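Local structure of Slr0280 protein (Synechocystis sp., 5H3K) at residues P302-P311 against I371-T379; A335-F343 against N575-L586. The protein is of unknown function but carries a phosphodiester glycosidase (NAGPA-type) domain, so it may cleave sugar phosphodiesters. All coordinates share one frame; numbering follows the deposited sequence.

Contact 1. Residues P302-P311 against I371-T379; sequences PRSPGISLRP and IAWNDQGQT
Trp373 and Asp375 reach across to Leu309 and Arg310, where an indole-to-carbonyl bond and a salt bridge join two sheets. Strand 307-311 meets the end of strand 371-373 and the type I turn Asn374-Gly377 that follows it. The strand segments pass 9.2 Å apart at 135°, too far for backbone pairing. The indole bridges the gap edge-on. Its NE1 donates to Leu309 O (2.9 Å), which lies in the ring plane. With CG between the backbone N and the carbonyl carbon (chi1 68°), the indole reaches Leu309 with its NE1 edge. Leu309 CB packs against the same part of the ring, 3.8 Å from Trp373 CE2. Pro311 CD touches Trp373 CZ2, the two side chains running past each other in opposite directions. Arg310 starts away from the turn, then bends at chi2 (-66°), which brings its guanidinium back to Asp375. The salt bridge is end-on: NH1 to OD1 and NH2 to OD2 of Asp375, each 2.8 Å and nearly straight. The guanidinium and carboxylate planes are nearly coplanar, and each carboxylate oxygen uses its syn lone pair. Arg310 NH1 also donates to Leu309 O, from the face opposite Trp373 NE1, while NH2 has a second partner in Gln357. An alanine in place of Arg310 is likely to leave the Asp375 carboxylate without its charge partner and Leu309 O with one donor fewer. Asn374 OD1 accepts from Gln376 N, an Asx turn, and from Gln378 N, over the opposite face of its carbonyl plane. At the far end, Pro302 packs on Gly377, where a side chain would clash with Pro302 O. Two waters fill in between. One links Ile307 O to Asp375 O; the other accepts from Leu309 N at 2.7 Å and donates to Asp375 OD1.

Contact 2. Residues A335-F343 against N575-L586; sequences AVAINAGFF and NLDGGSSTSLAL
Val336 and Ile338 meet Leu584, Leu586 and Leu576 in the apolar centre. Val336 CG2 touches Leu586 CD1 at 3.7 Å, the two side chains side by side and pointing the same way. Val336 CG1 likewise lies beside Leu584 CD1. With Ile338 CG1 anti to the backbone N (chi1 -169°), the CG2 branch is left to meet Leu576 CD1, 3.9 Å away. Leu544 of strand 542-547 packs on Val336 and Ile338. On the other sheet face, Ala337 and Ala585 lie against Leu325 of helix 325-331. The strands run antiparallel. Ala337 and Ala585 form a hydrogen-bonded pair, N to O in both directions, flanked by the non-hydrogen-bonded pairs Val336-Leu586 and Ile338-Leu584. Ala335 and Val336 both face Val607 in a classic beta bulge. Ser583 O extends the ladder by accepting from Asn339 N.

Beyond it, Asn339 turns its amide into the loop 577-583. Its ND2 donates to Asp577 O (2.8 Å), which lies in the amide plane. Its OD1 accepts from Ser583 N (3.0 Å), from above the carbonyl plane, and also from Ser532. One side chain thus ties both ends of the loop. Asp577 N donates to Ala340 O at 3.0 Å, almost straight. The Asp577 side chain then runs out to the rings of Phe342 and Phe343. Its OD1 lies 3.4 Å from Phe342 CE2, and its OD2 is 3.5 Å from Phe343 CE1, with the Phe343 ring and the carboxylate nearly perpendicular. Two waters donate to Asp577 OD2: one accepts from Asn339 ND2, the other from Phe343 N.

The whole is an antiparallel strand pair that opens into a glycine-rich polar loop; of the two segments, 575-586 lies within the region assigned to the phosphodiester glycosidase family.

In the fold
The two contacts lie about 18 Å apart, centre to centre, and their nearest atoms are about 6 Å apart, so they do not touch. Their segments alternate along the chain: 302-311, 335-343, 371-379, 575-586. Both reach the same antiparallel sheet. Strand 600-609 pairs with strand 307-313 of contact 1 and with strand 336-339 of contact 2, and so is flanked by these two strands. Contact 2 pairs strands within this sheet, near the centre of the chain, and also reaches the eight-stranded antiparallel sheet through strand 572-576. Contact 1, partly buried, joins it to the mixed sheet that holds strand 369-373. They bring together segments from the middle and the late part of the chain.

Contact 1. Residues P302-P311 against I371-T379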
ATOM      1  N   PRO A 302     -14.088   0.883  10.929  1.00 13.78           N
ATOM      2  CA  PRO A 302     -14.869   0.717   9.698  1.00 14.28           C
ATOM      3  C   PRO A 302     -16.342   1.068   9.925  1.00 18.35           C
ATOM      4  O   PRO A 302     -17.148   1.016   8.996  1.00 17.34           O
ATOM      5  CB  PRO A 302     -14.706  -0.776   9.389  1.00 15.85           C
ATOM      6  CG  PRO A 302     -14.603  -1.409  10.742  1.00 13.95           C
ATOM      7  CD  PRO A 302     -13.874  -0.405  11.620  1.00 14.63           C
ATOM      8  N   ARG A 303     -16.672   1.425  11.159  1.00 16.08           N
ATOM      9  CA  ARG A 303     -18.021   1.855  11.511  1.00 23.35           C
ATOM     10  C   ARG A 303     -18.148   3.378  11.558  1.00 25.57           C
ATOM     11  O   ARG A 303     -19.254   3.905  11.698  1.00 24.20           O
ATOM     12  CB  ARG A 303     -18.430   1.256  12.860  1.00 25.81           C
ATOM     13  CG  ARG A 303     -18.652  -0.248  12.822  1.00 26.27           C
ATOM     14  CD  ARG A 303     -18.400  -0.887  14.175  1.00 39.05           C
ATOM     15  NE  ARG A 303     -16.971  -1.060  14.455  1.00 38.30           N
ATOM     16  CZ  ARG A 303     -16.349  -0.556  15.516  1.00 33.61           C
ATOM     17  NH1 ARG A 303     -17.027   0.153  16.410  1.00 39.72           N
ATOM     18  NH2 ARG A 303     -15.052  -0.765  15.692  1.00 28.77           N
ATOM     19  N   SER A 304     -17.021   4.086  11.451  1.00 18.89           N
ATOM     20  CA  SER A 304     -17.049   5.549  11.370  1.00 18.15           C
ATOM     21  C   SER A 304     -17.784   5.974  10.115  1.00 22.44           C
ATOM     22  O   SER A 304     -17.648   5.345   9.063  1.00 17.55           O
ATOM     23  CB  SER A 304     -15.642   6.154  11.379  1.00 22.89           C
ATOM     24  OG  SER A 304     -15.028   5.982  12.641  1.00 28.13           O
ATOM     25  N   PRO A 305     -18.587   7.042  10.221  1.00 25.30           N
ATOM     26  CA  PRO A 305     -19.430   7.446   9.089  1.00 26.00           C
ATOM     27  C   PRO A 305     -18.596   7.806   7.865  1.00 18.53           C
ATOM     28  O   PRO A 305     -17.614   8.543   7.973  1.00 22.10           O
ATOM     29  CB  PRO A 305     -20.169   8.685   9.618  1.00 25.35           C
ATOM     30  CG  PRO A 305     -20.108   8.558  11.121  1.00 31.73           C
ATOM     31  CD  PRO A 305     -18.781   7.904  11.401  1.00 27.94           C
ATOM     32  N   GLY A 306     -18.966   7.259   6.714  1.00 15.79           N
ATOM     33  CA  GLY A 306     -18.302   7.615   5.478  1.00 18.54           C
ATOM     34  C   GLY A 306     -17.027   6.842   5.174  1.00 15.32           C
ATOM     35  O   GLY A 306     -16.409   7.081   4.133  1.00 18.30           O
ATOM     36  N   ILE A 307     -16.627   5.935   6.064  1.00 10.68           N
ATOM     37  CA  ILE A 307     -15.438   5.110   5.806  1.00  8.70           C
ATOM     38  C   ILE A 307     -15.811   3.832   5.079  1.00 12.22           C
ATOM     39  O   ILE A 307     -16.733   3.122   5.492  1.00 12.33           O
ATOM     40  CB  ILE A 307     -14.680   4.758   7.095  1.00 11.62           C
ATOM     41  CG1 ILE A 307     -14.016   6.015   7.666  1.00 13.42           C
ATOM     42  CG2 ILE A 307     -13.625   3.664   6.828  1.00 10.53           C
ATOM     43  CD1 ILE A 307     -12.972   5.736   8.730  1.00 17.10           C
ATOM     44  N   SER A 308     -15.091   3.536   3.995  1.00  9.47           N
ATOM     45  CA  SER A 308     -15.277   2.277   3.290  1.00  7.94           C
ATOM     46  C   SER A 308     -13.917   1.735   2.886  1.00  7.46           C
ATOM     47  O   SER A 308     -12.931   2.479   2.852  1.00  7.84           O
ATOM     48  CB  SER A 308     -16.176   2.439   2.061  1.00  9.36           C
ATOM     49  OG  SER A 308     -15.677   3.419   1.169  1.00 12.93           O
ATOM     50  N   LEU A 309     -13.866   0.430   2.629  1.00  5.46           N
ATOM     51  CA  LEU A 309     -12.662  -0.191   2.096  1.00  5.41           C
ATOM     52  C   LEU A 309     -12.987  -0.828   0.747  1.00  6.01           C
ATOM     53  O   LEU A 309     -14.081  -1.363   0.544  1.00  6.24           O
ATOM     54  CB  LEU A 309     -12.073  -1.232   3.056  1.00  6.25           C
ATOM     55  CG  LEU A 309     -11.273  -0.730   4.265  1.00  8.65           C
ATOM     56  CD1 LEU A 309     -12.193  -0.098   5.277  1.00 12.05           C
ATOM     57  CD2 LEU A 309     -10.509  -1.875   4.915  1.00  8.69           C
ATOM     58  N   ARG A 310     -12.037  -0.744  -0.178  1.00  5.37           N
ATOM     59  CA  ARG A 310     -12.161  -1.385  -1.487  1.00  6.67           C
ATOM     60  C   ARG A 310     -10.836  -1.970  -1.897  1.00  4.69           C
ATOM     61  O   ARG A 310      -9.799  -1.333  -1.723  1.00  4.20           O
ATOM     62  CB  ARG A 310     -12.561  -0.370  -2.566  1.00  5.05           C
ATOM     63  CG  ARG A 310     -14.009   0.127  -2.495  1.00  8.74           C
ATOM     64  CD  ARG A 310     -15.005  -0.995  -2.788  1.00 10.96           C
ATOM     65  NE  ARG A 310     -16.373  -0.486  -2.801  1.00 13.20           N
ATOM     66  CZ  ARG A 310     -17.152  -0.418  -1.725  1.00 12.03           C
ATOM     67  NH1 ARG A 310     -16.706  -0.829  -0.545  1.00 10.61           N
ATOM     68  NH2 ARG A 310     -18.381   0.070  -1.830  1.00 15.21           N
ATOM     69  N   PRO A 311     -10.861  -3.168  -2.492  1.00  5.11           N
ATOM     70  CA  PRO A 311      -9.652  -3.637  -3.169  1.00  6.00           C
ATOM     71  C   PRO A 311      -9.409  -2.786  -4.404  1.00  6.59           C
ATOM     72  O   PRO A 311     -10.364  -2.374  -5.082  1.00  7.71           O
ATOM     73  CB  PRO A 311      -9.993  -5.084  -3.561  1.00  7.66           C
ATOM     74  CG  PRO A 311     -11.483  -5.140  -3.613  1.00  9.53           C
ATOM     75  CD  PRO A 311     -12.001  -4.092  -2.651  1.00  6.90           C
ATOM     76  N   ILE A 371      -9.822 -12.304   3.762  1.00  2.62           N
ATOM     77  CA  ILE A 371     -10.702 -11.431   4.537  1.00  3.85           C
ATOM     78  C   ILE A 371     -11.840 -10.949   3.639  1.00  5.01           C
ATOM     79  O   ILE A 371     -11.637 -10.717   2.450  1.00  4.19           O
ATOM     80  CB  ILE A 371      -9.916 -10.223   5.135  1.00  4.19           C
ATOM     81  CG1 ILE A 371     -10.786  -9.424   6.112  1.00  6.13           C
ATOM     82  CG2 ILE A 371      -9.344  -9.311   4.035  1.00  3.71           C
ATOM     83  CD1 ILE A 371     -10.072  -8.187   6.695  1.00  5.89           C
ATOM     84  N   ALA A 372     -13.045 -10.811   4.186  1.00  3.78           N
ATOM     85  CA  ALA A 372     -14.144 -10.227   3.424  1.00  4.38           C
ATOM     86  C   ALA A 372     -14.874  -9.245   4.313  1.00  5.13           C
ATOM     87  O   ALA A 372     -14.815  -9.361   5.538  1.00  5.67           O
ATOM     88  CB  ALA A 372     -15.098 -11.317   2.915  1.00  4.45           C
ATOM     89  N   TRP A 373     -15.558  -8.279   3.711  1.00  4.18           N
ATOM     90  CA  TRP A 373     -16.196  -7.224   4.487  1.00  5.40           C
ATOM     91  C   TRP A 373     -17.328  -6.554   3.741  1.00  6.44           C
ATOM     92  O   TRP A 373     -17.457  -6.710   2.525  1.00  5.43           O
ATOM     93  CB  TRP A 373     -15.162  -6.156   4.897  1.00  4.91           C
ATOM     94  CG  TRP A 373     -14.622  -5.352   3.750  1.00  4.55           C
ATOM     95  CD1 TRP A 373     -15.120  -4.178   3.269  1.00  6.67           C
ATOM     96  CD2 TRP A 373     -13.463  -5.649   2.960  1.00  4.65           C
ATOM     97  NE1 TRP A 373     -14.360  -3.735   2.218  1.00  5.46           N
ATOM     98  CE2 TRP A 373     -13.331  -4.615   2.011  1.00  4.76           C
ATOM     99  CE3 TRP A 373     -12.528  -6.695   2.959  1.00  4.42           C
ATOM    100  CZ2 TRP A 373     -12.300  -4.586   1.070  1.00  4.30           C
ATOM    101  CZ3 TRP A 373     -11.504  -6.672   2.016  1.00  5.57           C
ATOM    102  CH2 TRP A 373     -11.395  -5.623   1.089  1.00  5.65           C
ATOM    103  N   ASN A 374     -18.150  -5.801   4.469  1.00  5.85           N
ATOM    104  CA  ASN A 374     -19.179  -4.986   3.826  1.00  8.63           C
ATOM    105  C   ASN A 374     -19.021  -3.520   4.234  1.00  9.80           C
ATOM    106  O   ASN A 374     -18.111  -3.174   5.006  1.00  9.93           O
ATOM    107  CB  ASN A 374     -20.596  -5.517   4.119  1.00  7.08           C
ATOM    108  CG  ASN A 374     -20.943  -5.522   5.622  1.00 10.14           C
ATOM    109  OD1 ASN A 374     -20.427  -4.713   6.400  1.00  9.34           O
ATOM    110  ND2 ASN A 374     -21.832  -6.438   6.027  1.00  9.05           N
ATOM    111  N   ASP A 375     -19.899  -2.662   3.731  1.00  8.81           N
ATOM    112  CA  ASP A 375     -19.782  -1.228   4.009  1.00 12.21           C
ATOM    113  C   ASP A 375     -20.452  -0.813   5.313  1.00 14.95           C
ATOM    114  O   ASP A 375     -20.594   0.379   5.604  1.00 12.51           O
ATOM    115  CB  ASP A 375     -20.325  -0.407   2.847  1.00 13.96           C
ATOM    116  CG  ASP A 375     -19.407  -0.422   1.666  1.00 14.83           C
ATOM    117  OD1 ASP A 375     -18.286  -0.982   1.791  1.00 14.59           O
ATOM    118  OD2 ASP A 375     -19.798   0.116   0.611  1.00 17.79           O
ATOM    119  N   GLN A 376     -20.853  -1.802   6.096  1.00 11.97           N
ATOM    120  CA  GLN A 376     -21.380  -1.555   7.425  1.00 14.88           C
ATOM    121  C   GLN A 376     -20.332  -1.912   8.483  1.00 15.49           C
ATOM    122  O   GLN A 376     -20.582  -1.849   9.689  1.00 20.13           O
ATOM    123  CB  GLN A 376     -22.709  -2.291   7.582  1.00 14.69           C
ATOM    124  CG  GLN A 376     -23.699  -1.841   6.484  1.00 17.17           C
ATOM    125  CD  GLN A 376     -24.801  -2.835   6.197  1.00 23.08           C
ATOM    126  OE1 GLN A 376     -25.672  -3.083   7.035  1.00 25.14           O
ATOM    127  NE2 GLN A 376     -24.774  -3.412   4.996  1.00 23.29           N
ATOM    128  N   GLY A 377     -19.133  -2.246   8.018  1.00 14.50           N
ATOM    129  CA  GLY A 377     -18.005  -2.442   8.911  1.00 12.18           C
ATOM    130  C   GLY A 377     -17.855  -3.850   9.448  1.00 13.39           C
ATOM    131  O   GLY A 377     -17.004  -4.110  10.295  1.00 14.90           O
ATOM    132  N   GLN A 378     -18.680  -4.766   8.958  1.00 10.84           N
ATOM    133  CA  GLN A 378     -18.577  -6.160   9.365  1.00  7.35           C
ATOM    134  C   GLN A 378     -17.521  -6.886   8.540  1.00 12.12           C
ATOM    135  O   GLN A 378     -17.385  -6.632   7.341  1.00  6.85           O
ATOM    136  CB  GLN A 378     -19.923  -6.856   9.195  1.00  9.91           C
ATOM    137  CG  GLN A 378     -21.011  -6.295  10.117  1.00 13.66           C
ATOM    138  CD  GLN A 378     -22.375  -6.834   9.771  1.00 20.46           C
ATOM    139  OE1 GLN A 378     -22.803  -6.773   8.616  1.00 17.10           O
ATOM    140  NE2 GLN A 378     -23.065  -7.384  10.766  1.00 21.16           N
ATOM    141  N   THR A 379     -16.792  -7.792   9.190  1.00  8.93           N
ATOM    142  CA  THR A 379     -15.733  -8.573   8.530  1.00 10.82           C
ATOM    143  C   THR A 379     -15.864 -10.066   8.805  1.00 10.79           C
ATOM    144  O   THR A 379     -16.534 -10.482   9.748  1.00 11.48           O
ATOM    145  CB  THR A 379     -14.315  -8.146   8.984  1.00 10.70           C
ATOM    146  OG1 THR A 379     -14.168  -8.398  10.390  1.00 12.77           O
ATOM    147  CG2 THR A 379     -14.061  -6.673   8.704  1.00  8.39           C
TER
HETATM  148  O   HOH W   1     -19.378   2.720   4.788  1.00 22.88           O
HETATM  149  O   HOH W   2     -16.124  -0.959   3.236  1.00  8.79           O

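Contact 2. Residues A335-F343 against N575-L586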
ATOM      1  N   ALA A 335      -7.403   7.259   0.797  1.00  4.75           N
ATOM      2  CA  ALA A 335      -6.833   7.930   1.954  1.00  4.15           C
ATOM      3  C   ALA A 335      -5.740   7.082   2.599  1.00  4.16           C
ATOM      4  O   ALA A 335      -4.749   7.621   3.096  1.00  5.56           O
ATOM      5  CB  ALA A 335      -7.926   8.252   2.974  1.00  6.16           C
ATOM      6  N   VAL A 336      -5.946   5.764   2.629  1.00  3.83           N
ATOM      7  CA  VAL A 336      -4.950   4.801   3.116  1.00  2.68           C
ATOM      8  C   VAL A 336      -4.916   3.627   2.151  1.00  3.39           C
ATOM      9  O   VAL A 336      -5.951   3.241   1.596  1.00  4.92           O
ATOM     10  CB  VAL A 336      -5.293   4.232   4.534  1.00  4.80           C
ATOM     11  CG1 VAL A 336      -4.039   3.686   5.223  1.00  3.22           C
ATOM     12  CG2 VAL A 336      -5.940   5.291   5.423  1.00  4.30           C
ATOM     13  N   ALA A 337      -3.743   3.039   1.937  1.00  2.65           N
ATOM     14  CA  ALA A 337      -3.689   1.799   1.173  1.00  2.37           C
ATOM     15  C   ALA A 337      -2.541   0.948   1.646  1.00  3.21           C
ATOM     16  O   ALA A 337      -1.512   1.469   2.078  1.00  5.75           O
ATOM     17  CB  ALA A 337      -3.563   2.083  -0.326  1.00  2.77           C
ATOM     18  N   ILE A 338      -2.719  -0.369   1.586  1.00  3.41           N
ATOM     19  CA  ILE A 338      -1.619  -1.299   1.835  1.00  1.91           C
ATOM     20  C   ILE A 338      -1.585  -2.284   0.673  1.00  2.24           C
ATOM     21  O   ILE A 338      -2.628  -2.625   0.103  1.00  1.75           O
ATOM     22  CB  ILE A 338      -1.756  -2.007   3.210  1.00  1.67           C
ATOM     23  CG1 ILE A 338      -0.460  -2.750   3.564  1.00  2.32           C
ATOM     24  CG2 ILE A 338      -2.976  -2.942   3.240  1.00  2.46           C
ATOM     25  CD1 ILE A 338      -0.446  -3.321   4.987  1.00  3.20           C
ATOM     26  N   ASN A 339      -0.394  -2.716   0.279  1.00  2.94           N
ATOM     27  CA  ASN A 339      -0.280  -3.773  -0.723  1.00  1.90           C
ATOM     28  C   ASN A 339      -0.999  -5.027  -0.225  1.00  3.33           C
ATOM     29  O   ASN A 339      -1.080  -5.288   0.996  1.00  3.24           O
ATOM     30  CB  ASN A 339       1.192  -4.099  -0.980  1.00  2.02           C
ATOM     31  CG  ASN A 339       1.814  -4.839   0.174  1.00  2.76           C
ATOM     32  OD1 ASN A 339       2.053  -4.261   1.242  1.00  2.44           O
ATOM     33  ND2 ASN A 339       2.046  -6.143  -0.011  1.00  2.12           N
ATOM     34  N   ALA A 340      -1.545  -5.808  -1.148  1.00  2.26           N
ATOM     35  CA  ALA A 340      -2.434  -6.891  -0.734  1.00  2.79           C
ATOM     36  C   ALA A 340      -2.092  -8.267  -1.306  1.00  3.12           C
ATOM     37  O   ALA A 340      -1.303  -9.015  -0.717  1.00  3.64           O
ATOM     38  CB  ALA A 340      -3.919  -6.511  -1.014  1.00  3.30           C
ATOM     39  N   GLY A 341      -2.688  -8.628  -2.441  1.00  3.05           N
ATOM     40  CA  GLY A 341      -2.615 -10.008  -2.895  1.00  3.62           C
ATOM     41  C   GLY A 341      -1.340 -10.443  -3.617  1.00  3.71           C
ATOM     42  O   GLY A 341      -0.607  -9.624  -4.177  1.00  4.14           O
ATOM     43  N   PHE A 342      -1.094 -11.753  -3.630  1.00  2.47           N
ATOM     44  CA  PHE A 342       0.009 -12.331  -4.391  1.00  3.48           C
ATOM     45  C   PHE A 342      -0.224 -12.239  -5.903  1.00  2.98           C
ATOM     46  O   PHE A 342      -1.368 -12.211  -6.379  1.00  3.53           O
ATOM     47  CB  PHE A 342       0.191 -13.791  -3.991  1.00  4.46           C
ATOM     48  CG  PHE A 342       0.599 -13.972  -2.559  1.00  3.92           C
ATOM     49  CD1 PHE A 342      -0.276 -14.521  -1.632  1.00  4.94           C
ATOM     50  CD2 PHE A 342       1.862 -13.579  -2.142  1.00  6.86           C
ATOM     51  CE1 PHE A 342       0.106 -14.687  -0.292  1.00  4.02           C
ATOM     52  CE2 PHE A 342       2.261 -13.740  -0.804  1.00  5.19           C
ATOM     53  CZ  PHE A 342       1.393 -14.289   0.111  1.00  5.85           C
ATOM     54  N   PHE A 343       0.867 -12.191  -6.653  1.00  3.10           N
ATOM     55  CA  PHE A 343       0.809 -12.059  -8.100  1.00  3.67           C
ATOM     56  C   PHE A 343       2.074 -12.634  -8.710  1.00  6.21           C
ATOM     57  O   PHE A 343       3.062 -12.890  -8.005  1.00  5.20           O
ATOM     58  CB  PHE A 343       0.634 -10.578  -8.515  1.00  4.05           C
ATOM     59  CG  PHE A 343       1.753  -9.653  -8.034  1.00  5.37           C
ATOM     60  CD1 PHE A 343       1.725  -9.107  -6.754  1.00  3.33           C
ATOM     61  CD2 PHE A 343       2.820  -9.332  -8.869  1.00 10.56           C
ATOM     62  CE1 PHE A 343       2.751  -8.262  -6.301  1.00  4.79           C
ATOM     63  CE2 PHE A 343       3.852  -8.489  -8.426  1.00  6.75           C
ATOM     64  CZ  PHE A 343       3.810  -7.954  -7.133  1.00  6.93           C
ATOM     65  N   ASN A 575      -2.002 -12.664   6.755  1.00  4.27           N
ATOM     66  CA  ASN A 575      -0.748 -12.288   6.121  1.00  4.55           C
ATOM     67  C   ASN A 575      -1.030 -11.857   4.693  1.00  3.61           C
ATOM     68  O   ASN A 575      -1.745 -12.549   3.966  1.00  3.55           O
ATOM     69  CB  ASN A 575       0.245 -13.447   6.122  1.00  3.20           C
ATOM     70  CG  ASN A 575       1.618 -13.027   5.624  1.00  3.51           C
ATOM     71  OD1 ASN A 575       2.269 -12.149   6.220  1.00  4.66           O
ATOM     72  ND2 ASN A 575       2.055 -13.617   4.507  1.00  4.53           N
ATOM     73  N   LEU A 576      -0.517 -10.691   4.314  1.00  3.88           N
ATOM     74  CA  LEU A 576      -0.633 -10.206   2.940  1.00  3.52           C
ATOM     75  C   LEU A 576       0.723 -10.437   2.286  1.00  3.07           C
ATOM     76  O   LEU A 576       1.658 -10.922   2.943  1.00  4.81           O
ATOM     77  CB  LEU A 576      -1.012  -8.713   2.936  1.00  2.86           C
ATOM     78  CG  LEU A 576      -2.386  -8.367   3.550  1.00  2.18           C
ATOM     79  CD1 LEU A 576      -2.630  -6.838   3.675  1.00  3.26           C
ATOM     80  CD2 LEU A 576      -3.519  -9.019   2.769  1.00  2.36           C
ATOM     81  N   ASP A 577       0.856 -10.108   1.003  1.00  3.14           N
ATOM     82  CA  ASP A 577       2.147 -10.241   0.320  1.00  4.40           C
ATOM     83  C   ASP A 577       3.210  -9.378   1.031  1.00  3.83           C
ATOM     84  O   ASP A 577       2.913  -8.298   1.548  1.00  3.65           O
ATOM     85  CB  ASP A 577       1.979  -9.824  -1.152  1.00  4.53           C
ATOM     86  CG  ASP A 577       3.203 -10.109  -2.014  1.00  6.75           C
ATOM     87  OD1 ASP A 577       4.058 -10.966  -1.667  1.00  5.06           O
ATOM     88  OD2 ASP A 577       3.285  -9.464  -3.095  1.00  5.44           O
ATOM     89  N   GLY A 578       4.446  -9.866   1.089  1.00  5.10           N
ATOM     90  CA  GLY A 578       5.494  -9.140   1.788  1.00  4.26           C
ATOM     91  C   GLY A 578       6.733  -8.879   0.956  1.00  4.96           C
ATOM     92  O   GLY A 578       6.650  -8.696  -0.267  1.00  5.28           O
ATOM     93  N   GLY A 579       7.888  -8.860   1.615  1.00  3.90           N
ATOM     94  CA  GLY A 579       9.143  -8.558   0.942  1.00  4.46           C
ATOM     95  C   GLY A 579       9.126  -7.157   0.353  1.00  5.53           C
ATOM     96  O   GLY A 579       8.642  -6.223   0.994  1.00  3.91           O
ATOM     97  N   SER A 580       9.638  -7.007  -0.867  1.00  5.70           N
ATOM     98  CA  SER A 580       9.669  -5.699  -1.531  1.00  5.56           C
ATOM     99  C   SER A 580       8.261  -5.198  -1.871  1.00  4.54           C
ATOM    100  O   SER A 580       8.063  -4.018  -2.150  1.00  4.12           O
ATOM    101  CB  SER A 580      10.515  -5.773  -2.807  1.00 11.46           C
ATOM    102  OG  SER A 580       9.974  -6.735  -3.696  1.00 11.56           O
ATOM    103  N   SER A 581       7.275  -6.087  -1.849  1.00  4.67           N
ATOM    104  CA  SER A 581       5.897  -5.644  -2.066  1.00  4.49           C
ATOM    105  C   SER A 581       5.350  -4.832  -0.891  1.00  2.91           C
ATOM    106  O   SER A 581       4.468  -3.996  -1.085  1.00  2.28           O
ATOM    107  CB  SER A 581       4.965  -6.823  -2.324  1.00  2.64           C
ATOM    108  OG  SER A 581       5.345  -7.523  -3.497  1.00  6.06           O
ATOM    109  N   THR A 582       5.868  -5.064   0.312  1.00  2.91           N
ATOM    110  CA  THR A 582       5.312  -4.390   1.495  1.00  3.43           C
ATOM    111  C   THR A 582       5.388  -2.874   1.338  1.00  2.39           C
ATOM    112  O   THR A 582       6.455  -2.325   1.106  1.00  2.91           O
ATOM    113  CB  THR A 582       6.009  -4.829   2.800  1.00  3.07           C
ATOM    114  OG1 THR A 582       5.671  -6.199   3.075  1.00  4.53           O
ATOM    115  CG2 THR A 582       5.531  -3.962   3.979  1.00  2.88           C
ATOM    116  N   SER A 583       4.243  -2.207   1.476  1.00  2.60           N
ATOM    117  CA  SER A 583       4.174  -0.752   1.372  1.00  2.60           C
ATOM    118  C   SER A 583       2.822  -0.266   1.895  1.00  4.31           C
ATOM    119  O   SER A 583       1.777  -0.862   1.616  1.00  1.93           O
ATOM    120  CB  SER A 583       4.429  -0.310  -0.078  1.00  3.32           C
ATOM    121  OG  SER A 583       3.877  -1.263  -0.990  1.00  3.99           O
ATOM    122  N   LEU A 584       2.859   0.805   2.671  1.00  3.68           N
ATOM    123  CA  LEU A 584       1.674   1.318   3.354  1.00  4.50           C
ATOM    124  C   LEU A 584       1.630   2.817   3.114  1.00  5.93           C
ATOM    125  O   LEU A 584       2.559   3.531   3.508  1.00  5.18           O
ATOM    126  CB  LEU A 584       1.783   1.015   4.856  1.00  3.74           C
ATOM    127  CG  LEU A 584       0.769   1.604   5.839  1.00  5.16           C
ATOM    128  CD1 LEU A 584      -0.634   1.253   5.389  1.00  6.84           C
ATOM    129  CD2 LEU A 584       1.042   1.062   7.239  1.00  8.70           C
ATOM    130  N   ALA A 585       0.568   3.294   2.451  1.00  4.48           N
ATOM    131  CA  ALA A 585       0.480   4.707   2.064  1.00  4.22           C
ATOM    132  C   ALA A 585      -0.618   5.417   2.842  1.00  4.27           C
ATOM    133  O   ALA A 585      -1.702   4.869   3.039  1.00  5.32           O
ATOM    134  CB  ALA A 585       0.240   4.867   0.545  1.00  3.83           C
ATOM    135  N   LEU A 586      -0.338   6.646   3.273  1.00  2.54           N
ATOM    136  CA  LEU A 586      -1.323   7.455   3.975  1.00  3.99           C
ATOM    137  C   LEU A 586      -1.287   8.849   3.377  1.00  5.00           C
ATOM    138  O   LEU A 586      -0.222   9.472   3.303  1.00  6.51           O
ATOM    139  CB  LEU A 586      -1.014   7.499   5.483  1.00  4.05           C
ATOM    140  CG  LEU A 586      -1.960   8.365   6.332  1.00  5.05           C
ATOM    141  CD1 LEU A 586      -3.354   7.744   6.380  1.00  5.00           C
ATOM    142  CD2 LEU A 586      -1.402   8.589   7.750  1.00  6.87           C
TER
HETATM  143  O   HOH W   3       1.591  -7.086  -2.926  1.00  4.47           O
HETATM  144  O   HOH W   4       3.431 -11.582  -4.965  1.00  8.59           O